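Local coordinates for purine catabolism protein pucG (Bacillus subtilis, PDB 3ISL), which catalyses, as a pyridoxal-phosphate-dependent homodimer, amino-group transfer from (S)-ureidoglycine to glyoxylate, yielding oxalurate and glycine in purine catabolism, at residues A[131-136]-A[163-168]; A[19-24]-A[373-378]; A[70-75]-A[98-103]; A[63-68]-A[256-261]; A[54-59]-A[175-180]. All coordinates share one frame; numbering follows the deposited sequence.

Interaction 1. Residues A[131-136]-A[163-168]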
# COMPACT_ATOMS: atom_id res chain seq x y z
N GLU A 131 22.36 -23.93 15.74
CA GLU A 131 22.50 -23.64 14.30
C GLU A 131 23.05 -22.29 14.03
O GLU A 131 23.79 -22.12 13.06
CB GLU A 131 21.19 -23.78 13.52
CG GLU A 131 20.75 -25.21 13.56
CD GLU A 131 21.63 -26.13 12.71
OE1 GLU A 131 21.97 -25.75 11.58
OE2 GLU A 131 21.91 -27.24 13.16
N ILE A 132 22.67 -21.31 14.84
CA ILE A 132 23.26 -20.01 14.77
C ILE A 132 24.78 -20.13 14.91
O ILE A 132 25.51 -19.60 14.08
CB ILE A 132 22.64 -19.00 15.78
CG1 ILE A 132 21.11 -18.78 15.47
CG2 ILE A 132 23.41 -17.63 15.73
CD1 ILE A 132 20.42 -17.90 16.52
N LYS A 133 25.26 -20.87 15.93
CA LYS A 133 26.68 -20.92 16.20
C LYS A 133 27.43 -21.63 15.08
O LYS A 133 28.53 -21.29 14.72
CB LYS A 133 26.99 -21.53 17.58
CG LYS A 133 26.73 -20.58 18.78
CD LYS A 133 26.67 -21.36 20.15
CE LYS A 133 25.44 -22.46 20.12
NZ LYS A 133 25.07 -23.45 21.33
N LYS A 134 26.77 -22.60 14.49
CA LYS A 134 27.29 -23.41 13.47
C LYS A 134 27.30 -22.68 12.11
O LYS A 134 28.28 -22.72 11.40
CB LYS A 134 26.43 -24.65 13.38
CG LYS A 134 26.84 -25.63 12.33
CD LYS A 134 25.86 -26.77 12.30
CE LYS A 134 25.65 -27.21 10.87
NZ LYS A 134 24.19 -27.52 10.81
N VAL A 135 26.19 -22.04 11.75
CA VAL A 135 26.10 -21.46 10.42
C VAL A 135 26.75 -20.07 10.38
O VAL A 135 27.27 -19.63 9.33
CB VAL A 135 24.60 -21.44 9.95
CG1 VAL A 135 24.43 -20.67 8.65
CG2 VAL A 135 24.10 -22.90 9.80
N LYS A 136 26.70 -19.36 11.52
CA LYS A 136 27.20 -17.99 11.60
C LYS A 136 26.56 -17.14 10.54
O LYS A 136 27.25 -16.63 9.63
CB LYS A 136 28.73 -17.98 11.40
CG LYS A 136 29.47 -17.70 12.70
CD LYS A 136 30.26 -18.90 13.15
CE LYS A 136 31.48 -19.10 12.25
NZ LYS A 136 32.34 -20.17 12.84
N ARG A 163 22.70 -11.49 18.94
CA ARG A 163 23.55 -10.37 19.36
C ARG A 163 25.03 -10.79 19.64
O ARG A 163 25.98 -10.17 19.16
CB ARG A 163 22.92 -9.68 20.61
CG ARG A 163 23.51 -8.29 20.98
CD ARG A 163 23.30 -7.22 19.85
NE ARG A 163 21.89 -7.11 19.39
CZ ARG A 163 20.98 -6.22 19.85
NH1 ARG A 163 21.27 -5.32 20.79
NH2 ARG A 163 19.76 -6.21 19.35
N THR A 164 25.23 -11.84 20.43
CA THR A 164 26.59 -12.33 20.68
C THR A 164 27.29 -12.89 19.43
O THR A 164 28.48 -12.67 19.27
CB THR A 164 26.70 -13.33 21.89
OG1 THR A 164 26.45 -14.66 21.47
CG2 THR A 164 25.76 -13.01 22.99
N GLU A 165 26.56 -13.56 18.55
CA GLU A 165 27.12 -14.06 17.29
C GLU A 165 27.13 -13.02 16.18
O GLU A 165 27.53 -13.33 15.04
CB GLU A 165 26.40 -15.33 16.81
CG GLU A 165 26.41 -16.47 17.84
CD GLU A 165 27.80 -17.06 18.06
OE1 GLU A 165 28.59 -17.21 17.11
OE2 GLU A 165 28.11 -17.34 19.21
N ASP A 166 26.66 -11.81 16.48
CA ASP A 166 26.68 -10.70 15.53
C ASP A 166 25.89 -11.07 14.28
O ASP A 166 26.29 -10.79 13.16
CB ASP A 166 28.14 -10.24 15.24
CG ASP A 166 28.22 -8.81 14.60
OD1 ASP A 166 27.30 -7.96 14.77
OD2 ASP A 166 29.27 -8.59 13.93
N ALA A 167 24.74 -11.72 14.48
CA ALA A 167 23.69 -11.84 13.44
C ALA A 167 22.55 -10.80 13.66
O ALA A 167 22.25 -10.43 14.82
CB ALA A 167 23.09 -13.29 13.43
N LEU A 168 21.88 -10.39 12.57
CA LEU A 168 20.70 -9.56 12.67
C LEU A 168 19.47 -10.40 12.88
O LEU A 168 19.19 -11.30 12.10
CB LEU A 168 20.53 -8.67 11.43
CG LEU A 168 21.83 -7.96 11.04
CD1 LEU A 168 21.62 -7.39 9.64
CD2 LEU A 168 22.12 -6.83 12.11

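Interaction 2. Residues A[19-24]-A[373-378]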
# COMPACT_ATOMS: atom_id res chain seq x y z
N PRO A 19 -8.09 -10.29 7.75
CA PRO A 19 -8.25 -9.00 8.41
C PRO A 19 -9.50 -8.97 9.32
O PRO A 19 -10.56 -9.53 8.93
CB PRO A 19 -8.43 -8.04 7.22
CG PRO A 19 -9.03 -8.92 6.15
CD PRO A 19 -8.38 -10.23 6.31
N VAL A 20 -9.38 -8.30 10.48
CA VAL A 20 -10.45 -8.23 11.43
C VAL A 20 -11.22 -6.90 11.44
O VAL A 20 -10.93 -6.00 10.63
CB VAL A 20 -9.93 -8.63 12.86
CG1 VAL A 20 -9.25 -10.03 12.79
CG2 VAL A 20 -8.92 -7.57 13.40
N GLU A 21 -12.18 -6.76 12.32
CA GLU A 21 -13.04 -5.56 12.32
C GLU A 21 -12.20 -4.40 12.81
O GLU A 21 -11.29 -4.57 13.65
CB GLU A 21 -14.19 -5.74 13.29
CG GLU A 21 -15.24 -6.68 12.90
CD GLU A 21 -16.07 -7.09 14.07
OE1 GLU A 21 -16.25 -6.29 15.05
OE2 GLU A 21 -16.55 -8.23 14.02
N VAL A 22 -12.50 -3.21 12.30
CA VAL A 22 -11.83 -1.97 12.67
C VAL A 22 -12.61 -1.21 13.74
O VAL A 22 -13.87 -1.04 13.59
CB VAL A 22 -11.66 -1.16 11.41
CG1 VAL A 22 -11.07 0.22 11.65
CG2 VAL A 22 -10.70 -1.96 10.50
N ASP A 23 -11.93 -0.70 14.78
CA ASP A 23 -12.66 0.15 15.75
C ASP A 23 -13.39 1.28 14.99
O ASP A 23 -12.80 1.90 14.09
CB ASP A 23 -11.70 0.77 16.82
CG ASP A 23 -12.47 1.42 18.01
OD1 ASP A 23 -13.22 2.40 17.81
OD2 ASP A 23 -12.37 0.97 19.17
N PRO A 24 -14.65 1.58 15.38
CA PRO A 24 -15.42 2.65 14.84
C PRO A 24 -14.72 3.99 14.94
O PRO A 24 -14.92 4.83 14.05
CB PRO A 24 -16.69 2.62 15.70
CG PRO A 24 -16.91 1.19 15.87
CD PRO A 24 -15.50 0.78 16.31
N LYS A 373 -16.33 -9.38 24.03
CA LYS A 373 -17.27 -10.38 24.53
C LYS A 373 -18.46 -10.65 23.63
O LYS A 373 -18.85 -11.80 23.49
CB LYS A 373 -17.75 -10.00 25.90
CG LYS A 373 -18.92 -9.01 25.93
CD LYS A 373 -19.18 -8.59 27.42
CE LYS A 373 -19.61 -9.82 28.18
NZ LYS A 373 -19.34 -10.93 27.16
N GLU A 374 -18.99 -9.63 22.96
CA GLU A 374 -20.14 -9.81 22.07
C GLU A 374 -19.83 -10.79 20.90
O GLU A 374 -20.68 -11.65 20.53
CB GLU A 374 -20.66 -8.45 21.51
CG GLU A 374 -21.23 -7.51 22.62
CD GLU A 374 -20.16 -6.55 23.18
OE1 GLU A 374 -18.93 -6.81 23.09
OE2 GLU A 374 -20.56 -5.51 23.69
N ASN A 375 -18.63 -10.64 20.33
CA ASN A 375 -18.18 -11.43 19.18
C ASN A 375 -17.85 -12.86 19.66
O ASN A 375 -18.17 -13.88 19.00
CB ASN A 375 -16.92 -10.82 18.54
CG ASN A 375 -17.21 -9.90 17.48
OD1 ASN A 375 -16.35 -9.67 16.58
ND2 ASN A 375 -18.40 -9.32 17.51
N VAL A 376 -17.23 -12.96 20.83
CA VAL A 376 -16.94 -14.26 21.36
C VAL A 376 -18.24 -15.02 21.62
O VAL A 376 -18.39 -16.16 21.26
CB VAL A 376 -16.09 -14.17 22.63
CG1 VAL A 376 -16.20 -15.47 23.38
CG2 VAL A 376 -14.64 -13.92 22.22
N LEU A 377 -19.22 -14.37 22.23
CA LEU A 377 -20.54 -15.02 22.41
C LEU A 377 -21.23 -15.38 21.07
O LEU A 377 -21.77 -16.48 20.93
CB LEU A 377 -21.44 -14.10 23.26
CG LEU A 377 -21.51 -14.18 24.79
CD1 LEU A 377 -20.64 -15.18 25.52
CD2 LEU A 377 -21.60 -12.85 25.54
N PHE A 378 -21.22 -14.47 20.10
CA PHE A 378 -21.94 -14.74 18.84
C PHE A 378 -21.27 -15.84 18.02
O PHE A 378 -21.96 -16.64 17.38
CB PHE A 378 -22.07 -13.44 18.03
CG PHE A 378 -23.06 -13.49 16.84
CD1 PHE A 378 -24.17 -14.35 16.80
CD2 PHE A 378 -22.89 -12.59 15.75
CE1 PHE A 378 -25.06 -14.32 15.68
CE2 PHE A 378 -23.79 -12.56 14.65
CZ PHE A 378 -24.85 -13.43 14.63

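Interaction 3. Residues A[70-75]-A[98-103]. With PLP (pyridoxal-5'-phosphate), chain C.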
# COMPACT_ATOMS: atom_id res chain seq x y z
N THR A 70 1.22 -3.98 2.05
CA THR A 70 0.78 -4.91 3.07
C THR A 70 1.97 -5.32 3.97
O THR A 70 3.16 -4.91 3.75
CB THR A 70 -0.13 -6.09 2.49
OG1 THR A 70 0.65 -7.27 2.18
CG2 THR A 70 -0.88 -5.63 1.25
N SER A 71 1.65 -6.09 5.02
CA SER A 71 2.64 -6.48 5.99
C SER A 71 3.87 -7.10 5.32
O SER A 71 5.00 -6.85 5.70
CB SER A 71 2.02 -7.49 6.90
OG SER A 71 0.75 -7.05 7.26
N ARG A 72 3.61 -7.93 4.32
CA ARG A 72 4.69 -8.69 3.70
C ARG A 72 5.52 -7.88 2.70
O ARG A 72 6.63 -8.29 2.36
CB ARG A 72 4.17 -10.00 3.05
CG ARG A 72 3.59 -9.87 1.69
CD ARG A 72 2.90 -11.22 1.36
NE ARG A 72 1.78 -11.55 2.27
CZ ARG A 72 1.15 -12.74 2.33
NH1 ARG A 72 1.54 -13.77 1.57
NH2 ARG A 72 0.13 -12.92 3.18
N ALA A 73 5.02 -6.71 2.29
CA ALA A 73 5.86 -5.71 1.62
C ALA A 73 6.79 -5.10 2.68
O ALA A 73 7.92 -4.75 2.36
CB ALA A 73 5.00 -4.63 0.99
N GLY A 74 6.29 -4.92 3.91
CA GLY A 74 7.13 -4.47 4.99
C GLY A 74 8.25 -5.45 5.25
O GLY A 74 9.40 -5.08 5.42
N ILE A 75 7.90 -6.73 5.32
CA ILE A 75 8.88 -7.78 5.54
C ILE A 75 9.92 -7.81 4.40
O ILE A 75 11.12 -7.90 4.65
CB ILE A 75 8.19 -9.14 5.63
CG1 ILE A 75 7.25 -9.18 6.87
CG2 ILE A 75 9.29 -10.26 5.59
CD1 ILE A 75 6.42 -10.53 6.98
N GLY A 98 6.85 -18.85 7.84
CA GLY A 98 8.29 -19.19 7.71
C GLY A 98 8.75 -19.39 6.25
O GLY A 98 9.82 -18.94 5.86
N TYR A 99 7.94 -20.05 5.44
CA TYR A 99 8.20 -20.23 4.00
C TYR A 99 8.11 -18.95 3.17
O TYR A 99 8.80 -18.83 2.15
CB TYR A 99 7.27 -21.27 3.42
CG TYR A 99 7.55 -22.62 4.05
CD1 TYR A 99 8.77 -23.25 3.86
CD2 TYR A 99 6.58 -23.27 4.82
CE1 TYR A 99 9.05 -24.49 4.45
CE2 TYR A 99 6.85 -24.51 5.39
CZ TYR A 99 8.09 -25.11 5.22
OH TYR A 99 8.36 -26.33 5.80
N LEU A 100 7.29 -17.99 3.58
CA LEU A 100 7.36 -16.72 2.90
C LEU A 100 8.70 -16.03 3.16
O LEU A 100 9.27 -15.41 2.28
CB LEU A 100 6.23 -15.81 3.41
CG LEU A 100 6.03 -14.39 2.95
CD1 LEU A 100 5.72 -14.31 1.45
CD2 LEU A 100 4.85 -13.75 3.86
N LEU A 101 9.21 -16.10 4.39
CA LEU A 101 10.50 -15.51 4.66
C LEU A 101 11.56 -16.16 3.76
O LEU A 101 12.44 -15.46 3.28
CB LEU A 101 10.92 -15.73 6.13
CG LEU A 101 10.09 -15.06 7.22
CD1 LEU A 101 10.78 -15.39 8.55
CD2 LEU A 101 9.92 -13.54 7.00
N THR A 102 11.49 -17.49 3.56
CA THR A 102 12.54 -18.14 2.78
C THR A 102 12.43 -17.74 1.29
O THR A 102 13.44 -17.49 0.61
CB THR A 102 12.65 -19.69 2.97
OG1 THR A 102 11.62 -20.38 2.25
CG2 THR A 102 12.61 -20.11 4.42
N GLU A 103 11.21 -17.66 0.80
CA GLU A 103 10.94 -17.14 -0.55
C GLU A 103 11.59 -15.79 -0.83
O GLU A 103 12.31 -15.62 -1.82
CB GLU A 103 9.44 -16.98 -0.69
CG GLU A 103 8.75 -18.16 -1.17
CD GLU A 103 8.86 -18.18 -2.64
OE1 GLU A 103 8.92 -17.04 -3.16
OE2 GLU A 103 8.91 -19.29 -3.24
N1 PLP C . 3.00 -12.70 8.33
C2 PLP C . 2.14 -13.36 9.32
C2A PLP C . 2.60 -14.02 10.48
C3 PLP C . 0.75 -13.39 9.19
O3 PLP C . -0.06 -13.99 10.11
C4 PLP C . 0.10 -12.78 8.13
C4A PLP C . -1.48 -12.83 8.05
C5 PLP C . 0.87 -12.14 7.17
C6 PLP C . 2.30 -12.09 7.23
C5A PLP C . 0.13 -11.54 6.02
O4P PLP C . 0.45 -10.24 5.87
P PLP C . -0.38 -9.56 4.71
O1P PLP C . -1.49 -10.46 4.19
O2P PLP C . 0.85 -9.18 3.66
O3P PLP C . -0.97 -8.09 5.27

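Interaction 4. Residues A[63-68]-A[256-261]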
# COMPACT_ATOMS: atom_id res chain seq x y z
N TRP A 63 14.56 4.40 14.48
CA TRP A 63 13.83 3.99 13.26
C TRP A 63 12.54 3.17 13.61
O TRP A 63 12.63 1.99 14.03
CB TRP A 63 14.79 3.28 12.27
CG TRP A 63 16.05 4.15 11.93
CD1 TRP A 63 16.14 5.08 10.93
CD2 TRP A 63 17.31 4.23 12.65
NE1 TRP A 63 17.37 5.72 10.96
CE2 TRP A 63 18.10 5.22 12.01
CE3 TRP A 63 17.85 3.57 13.79
CZ2 TRP A 63 19.45 5.55 12.44
CZ3 TRP A 63 19.19 3.91 14.24
CH2 TRP A 63 19.95 4.89 13.56
N ALA A 64 11.37 3.82 13.49
CA ALA A 64 10.07 3.18 13.62
C ALA A 64 9.05 3.99 12.84
O ALA A 64 8.78 5.11 13.19
CB ALA A 64 9.67 3.06 15.09
N TYR A 65 8.52 3.42 11.77
CA TYR A 65 7.75 4.17 10.77
C TYR A 65 7.11 3.17 9.88
O TYR A 65 7.60 2.06 9.78
CB TYR A 65 8.64 5.18 9.98
CG TYR A 65 9.83 4.58 9.20
CD1 TYR A 65 11.12 4.55 9.75
CD2 TYR A 65 9.65 4.06 7.93
CE1 TYR A 65 12.23 4.02 9.02
CE2 TYR A 65 10.73 3.51 7.20
CZ TYR A 65 11.99 3.50 7.77
OH TYR A 65 13.01 2.97 7.02
N PRO A 66 5.97 3.52 9.26
CA PRO A 66 5.33 2.51 8.41
C PRO A 66 5.86 2.52 6.96
O PRO A 66 6.33 3.51 6.48
CB PRO A 66 3.86 2.94 8.39
CG PRO A 66 3.89 4.36 8.65
CD PRO A 66 5.13 4.71 9.44
N ILE A 67 5.75 1.40 6.27
CA ILE A 67 5.96 1.46 4.83
C ILE A 67 4.59 1.17 4.19
O ILE A 67 3.68 0.55 4.81
CB ILE A 67 7.11 0.47 4.31
CG1 ILE A 67 6.68 -0.96 4.41
CG2 ILE A 67 8.50 0.63 4.96
CD1 ILE A 67 6.34 -1.51 2.98
N ASP A 68 4.44 1.57 2.93
CA ASP A 68 3.11 1.60 2.34
C ASP A 68 3.08 0.29 1.59
O ASP A 68 3.79 0.11 0.61
CB ASP A 68 2.99 2.83 1.42
CG ASP A 68 2.92 4.14 2.18
OD1 ASP A 68 2.88 5.22 1.53
OD2 ASP A 68 2.96 4.08 3.44
N ASP A 256 15.30 8.79 4.72
CA ASP A 256 15.41 10.22 4.38
C ASP A 256 13.99 10.81 4.15
O ASP A 256 13.76 12.02 4.38
CB ASP A 256 16.33 10.44 3.15
CG ASP A 256 17.87 10.49 3.52
OD1 ASP A 256 18.31 10.34 4.69
OD2 ASP A 256 18.66 10.68 2.58
N TYR A 257 13.05 9.95 3.71
CA TYR A 257 11.61 10.26 3.67
C TYR A 257 11.02 10.58 5.07
O TYR A 257 10.27 11.56 5.24
CB TYR A 257 10.77 9.13 3.00
CG TYR A 257 9.40 9.63 2.61
CD1 TYR A 257 9.22 10.28 1.41
CD2 TYR A 257 8.27 9.48 3.47
CE1 TYR A 257 7.98 10.81 1.03
CE2 TYR A 257 7.01 9.99 3.10
CZ TYR A 257 6.89 10.66 1.88
OH TYR A 257 5.72 11.19 1.45
N TRP A 258 11.37 9.74 6.05
CA TRP A 258 10.75 9.78 7.37
C TRP A 258 11.74 10.48 8.37
O TRP A 258 11.96 9.99 9.48
CB TRP A 258 10.39 8.35 7.85
CG TRP A 258 9.08 7.79 7.32
CD1 TRP A 258 8.92 6.96 6.22
CD2 TRP A 258 7.74 7.97 7.88
NE1 TRP A 258 7.57 6.64 6.05
CE2 TRP A 258 6.84 7.24 7.06
CE3 TRP A 258 7.22 8.68 8.99
CZ2 TRP A 258 5.44 7.23 7.30
CZ3 TRP A 258 5.80 8.68 9.22
CH2 TRP A 258 4.96 7.95 8.41
N SER A 259 12.36 11.58 7.92
CA SER A 259 13.14 12.49 8.80
C SER A 259 13.30 13.88 8.15
O SER A 259 12.70 14.14 7.09
CB SER A 259 14.48 11.87 9.27
OG SER A 259 15.29 11.49 8.18
N GLU A 260 14.08 14.75 8.79
CA GLU A 260 14.24 16.18 8.46
C GLU A 260 14.31 16.55 6.97
O GLU A 260 13.72 17.57 6.55
CB GLU A 260 15.48 16.77 9.18
CG GLU A 260 15.31 17.06 10.68
CD GLU A 260 15.39 15.83 11.62
OE1 GLU A 260 15.29 14.64 11.18
OE2 GLU A 260 15.55 16.08 12.83
N ARG A 261 15.01 15.74 6.17
CA ARG A 261 15.29 16.13 4.78
C ARG A 261 14.11 15.99 3.78
O ARG A 261 14.14 16.61 2.69
CB ARG A 261 16.66 15.59 4.29
CG ARG A 261 17.83 16.51 4.86
CD ARG A 261 19.26 16.04 4.58
NE ARG A 261 19.63 16.11 3.16
CZ ARG A 261 20.81 16.52 2.69
NH1 ARG A 261 21.79 16.95 3.50
NH2 ARG A 261 21.02 16.50 1.37
O HOH W 1 6.61 4.93 4.15

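Interaction 5. Residues A[54-59]-A[175-180]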
# COMPACT_ATOMS: atom_id res chain seq x y z
N ARG A 54 7.35 3.60 18.46
CA ARG A 54 8.41 3.24 19.45
C ARG A 54 7.81 2.56 20.66
O ARG A 54 8.30 1.50 21.08
CB ARG A 54 9.24 4.47 19.83
CG ARG A 54 9.96 5.14 18.63
CD ARG A 54 10.92 6.30 19.04
NE ARG A 54 11.54 6.74 17.81
CZ ARG A 54 11.18 7.83 17.15
NH1 ARG A 54 10.26 8.64 17.63
NH2 ARG A 54 11.73 8.12 15.99
N GLU A 55 6.69 3.10 21.18
CA GLU A 55 6.03 2.53 22.36
C GLU A 55 5.39 1.19 22.08
O GLU A 55 5.51 0.29 22.91
CB GLU A 55 4.93 3.46 22.95
CG GLU A 55 5.44 4.66 23.61
CD GLU A 55 4.30 5.43 24.27
OE1 GLU A 55 4.20 6.60 23.91
OE2 GLU A 55 3.51 4.86 25.10
N LEU A 56 4.74 1.08 20.92
CA LEU A 56 4.01 -0.09 20.54
C LEU A 56 5.00 -1.22 20.48
O LEU A 56 4.67 -2.26 20.94
CB LEU A 56 3.46 0.08 19.12
CG LEU A 56 2.30 -0.77 18.58
CD1 LEU A 56 2.42 -1.16 17.10
CD2 LEU A 56 1.79 -1.85 19.41
N PHE A 57 6.18 -1.00 19.88
CA PHE A 57 7.18 -2.06 19.74
C PHE A 57 8.07 -2.28 20.97
O PHE A 57 8.90 -3.20 20.97
CB PHE A 57 8.10 -1.83 18.53
CG PHE A 57 7.48 -2.21 17.20
CD1 PHE A 57 7.33 -3.57 16.82
CD2 PHE A 57 7.15 -1.20 16.27
CE1 PHE A 57 6.79 -3.91 15.56
CE2 PHE A 57 6.62 -1.52 15.01
CZ PHE A 57 6.46 -2.86 14.64
N GLN A 58 7.87 -1.45 21.99
CA GLN A 58 8.66 -1.42 23.22
C GLN A 58 10.10 -1.26 22.87
O GLN A 58 10.95 -2.13 23.23
CB GLN A 58 8.38 -2.63 24.16
CG GLN A 58 6.85 -2.74 24.47
CD GLN A 58 6.49 -3.84 25.50
OE1 GLN A 58 5.54 -4.61 25.32
NE2 GLN A 58 7.24 -3.89 26.59
N THR A 59 10.39 -0.11 22.18
CA THR A 59 11.76 0.16 21.76
C THR A 59 12.15 1.64 21.82
O THR A 59 11.30 2.53 21.72
CB THR A 59 12.01 -0.34 20.32
OG1 THR A 59 13.38 -0.19 20.02
CG2 THR A 59 11.19 0.48 19.25
N ALA A 175 1.24 -10.83 13.25
CA ALA A 175 0.06 -11.34 13.90
C ALA A 175 0.04 -11.07 15.37
O ALA A 175 -0.97 -11.34 16.00
CB ALA A 175 -0.03 -12.86 13.71
N THR A 176 1.17 -10.73 15.96
CA THR A 176 1.25 -10.59 17.43
C THR A 176 1.27 -9.11 17.86
O THR A 176 0.80 -8.78 18.93
CB THR A 176 2.48 -11.29 18.05
OG1 THR A 176 3.61 -10.81 17.36
CG2 THR A 176 2.38 -12.80 17.81
N ILE A 177 1.76 -8.21 17.00
CA ILE A 177 1.93 -6.85 17.51
C ILE A 177 0.57 -6.26 17.94
O ILE A 177 -0.45 -6.36 17.18
CB ILE A 177 2.59 -5.93 16.41
CG1 ILE A 177 3.18 -4.61 17.02
CG2 ILE A 177 1.58 -5.66 15.17
CD1 ILE A 177 4.17 -4.81 18.25
N GLY A 178 0.53 -5.61 19.12
CA GLY A 178 -0.69 -5.02 19.70
C GLY A 178 -1.68 -6.02 20.34
O GLY A 178 -2.72 -5.62 20.87
N GLY A 179 -1.32 -7.29 20.34
CA GLY A 179 -2.19 -8.35 20.88
C GLY A 179 -1.50 -9.23 21.91
O GLY A 179 -2.11 -9.63 22.91
N CYS A 180 -0.24 -9.55 21.63
CA CYS A 180 0.64 -10.35 22.49
C CYS A 180 1.89 -9.54 22.71
O CYS A 180 2.29 -8.74 21.83
CB CYS A 180 1.10 -11.68 21.81
SG CYS A 180 -0.25 -12.55 20.94

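Interaction 1. Residues A[131-136]-A[163-168]
Glu165 lays the aliphatic part of its side chain over the CG2 methyl of Ile132, its CG 3.8 Å from Ile132 CG2. This joins the C-terminal ends of helices 125-135 and 156-164, two helices of the three-layer alpha/beta/alpha large domain of a class-V aminotransferase. Just beyond Glu165 the chain turns at Asp166 in a Schellman motif, takes positive phi, and enters strand 168-172; helix 125-135 gives way in a comparable place at Lys136, also with positive phi. The Glu165 chain is bent at its second torsion (chi2 -68°), which carries the carboxylate away from Ile132 and across the side chain of Lys133. There CG of Lys133, not its ammonium group, does the touching. Lys133 bends at its third torsion, and its NZ points clear of the carboxylate. The nearer positive charge is that of Lys136, but its NZ stays 6.4 Å from Glu165 OE1, so any attraction would probably act at a distance. On the buried side Ile132 continues onto Leu90 and Val140, and thereby seats the helix end on strands 88-93 and 139-143. On the solvent side, Lys133 CG lies 3.5 Å from Glu165 OE2.

Interaction 2. Residues A[19-24]-A[373-378]
Glu21 and Asn375 approach from opposite directions and carry the whole contact between a loop near the N terminus and helix 373-389, two regions that lie 349 residues apart in this class-V aminotransferase. Among the polar contacts, the Glu21 carboxylate has its strongest partner just before the helix: OE1 forms a salt bridge with Arg372, while OE2 accepts a hydrogen bond from the backbone N of Ile14, and the loop backbone is held as well, Glu21 N by Ser370 and Glu21 O by Ser201. In apolar packing, Val22 packs on Val34 of the second subunit. As for shape, Glu21 is extended beyond CG (chi2 162°), which brings its carboxylate across to the helix, its plane 74° from that of the Asn375 amide. A leucine here would probably deprive Arg372 of this salt bridge and leave the Ile14 N-H without its acceptor. At the centre of the contact, Glu21 OE2 stands 2.9 Å from the atom modelled as Asn375 OD1, an assignment that is doubtful.

Interaction 3. Residues A[70-75]-A[98-103]
Arg72 works on two fronts at once: its guanidinium grips the cofactor phosphate along one edge while a leucine methyl, Leu100 CD2, lies over one face. Arg72 NE donates a nearly straight bond to PLP O2P (2.9 Å, 165°), and Arg72 NH2 reaches PLP O1P at 3.1 Å. O2P also takes the backbone N-H of Arg72 and the Thr70 hydroxyl, so several donors converge on one oxygen; Ser71 OG holds PLP O3P at 2.8 Å. This phosphate cup forms at the N-terminal end of helix 71-82, with Thr70 as N-cap, where the helix dipole probably favours the anion. A bend at chi3 (62°) turns the guanidinium back to the phosphate. A methionine in its place would probably leave O1P and O2P short of donors and the phosphate charge less well balanced. His265 of the second subunit also packs on Arg72. One turn on, Ile75 CG2 meets Leu101 CD2 at 3.6 Å. Helix 71-82 thus packs against helix 96-107, which in turn covers strand 88-93 through Leu101 and Thr102.

Interaction 4. Residues A[63-68]-A[256-261]
Trp258 presents one face of its indole to Tyr65 and Pro66, neighbours on strand 63-68, the edge strand of the seven-stranded mixed sheet in the large domain of this aminotransferase. The Tyr65 ring forms an offset stack with the five-membered ring of Trp258, centroids 4.7 Å apart and planes 21° from parallel. Tyr65 CB adds a CH-pi contact over that same ring, 3.8 Å from its centroid. Pro66 CD does likewise over the six-membered ring, 3.7 Å from the centroid. Tyr65 CG sits between the backbone N and the carbonyl carbon (chi1 59°), which turns the phenol ring over the face of the indole's five-membered ring. Further out, Met46 and Met50 of helix 40-56 touch Trp258, and the Tyr65 hydroxyl is hydrogen-bonded to that of Tyr211 on the adjacent strand. Trp258 itself is the first residue to leave helix 251-257, so the stack fastens that helix end to the sheet margin. The polar edge of the indole is served by a water in its plane, which accepts from Trp258 NE1 at 2.7 Å and donates to Pro66 O at 2.7 Å.

Interaction 5. Residues A[54-59]-A[175-180]
The loop that follows strand 168-172 belongs to the cofactor site, since its Ala175 lines the pyridoxal phosphate pocket, and two residues further on Ile177 turns to the end of helix 40-56. Its CG1 branch makes the contact. With CG1 anti to the backbone N (chi1 -163°), the branch extends to Leu56 and Phe57 together. Leu56 CD1 meets Ile177 CG1 at 3.5 Å, the two side chains crossing obliquely, and the other leucine methyl touches the same carbon. The terminal methyl, Ile177 CD1, reaches Phe57 CD1 at 3.7 Å, the side chains here at about a right angle. Leu56 CD2 also comes to 4.0 Å from Gly178 N, and Gly178 has positive phi (77°), readily taken by a residue without a side chain. In the class-V aminotransferase fold this places the C-terminal end of helix 40-56 against the connection between strands 168-172 and 191-193, close to the cofactor-attachment residue Lys198, whose side chain lies about 6 Å from that of Ile177. The helix finishes in a Schellman motif, with Gln58 at positive phi and Thr59 N bonded to Arg54 O at 2.9 Å. The loop holds its own turn, Thr176 O accepting from both Gly179 N and Cys180 N. Phe57 also packs on Pro208 and Thr210 of strand 206-211, while Leu56 touches Val283 of helix 270-286.

From the N terminus, residues 19-24 come first and meet 373-378 to close interaction 2, the widest loop, which joins the N-terminal loop to helix 373-389 and nests all the others. Residues 54-59 open interaction 5, tying the end of helix 40-56 to the loop after strand 168-172, and 63-68 open interaction 4; because 175-180 arrive before 256-261, these two cross, touching where Ala64 packs on Arg54. Interaction 3 (70-75 with 98-103) and then interaction 1 (131-136 with 163-168), which joins the ends of helices 125-135 and 156-164, follow in series within both loops. Strand 63-68 is followed shortly by helix 71-82, and Ile67 packs on Ala73 and Gly74 to join interactions 3 and 4.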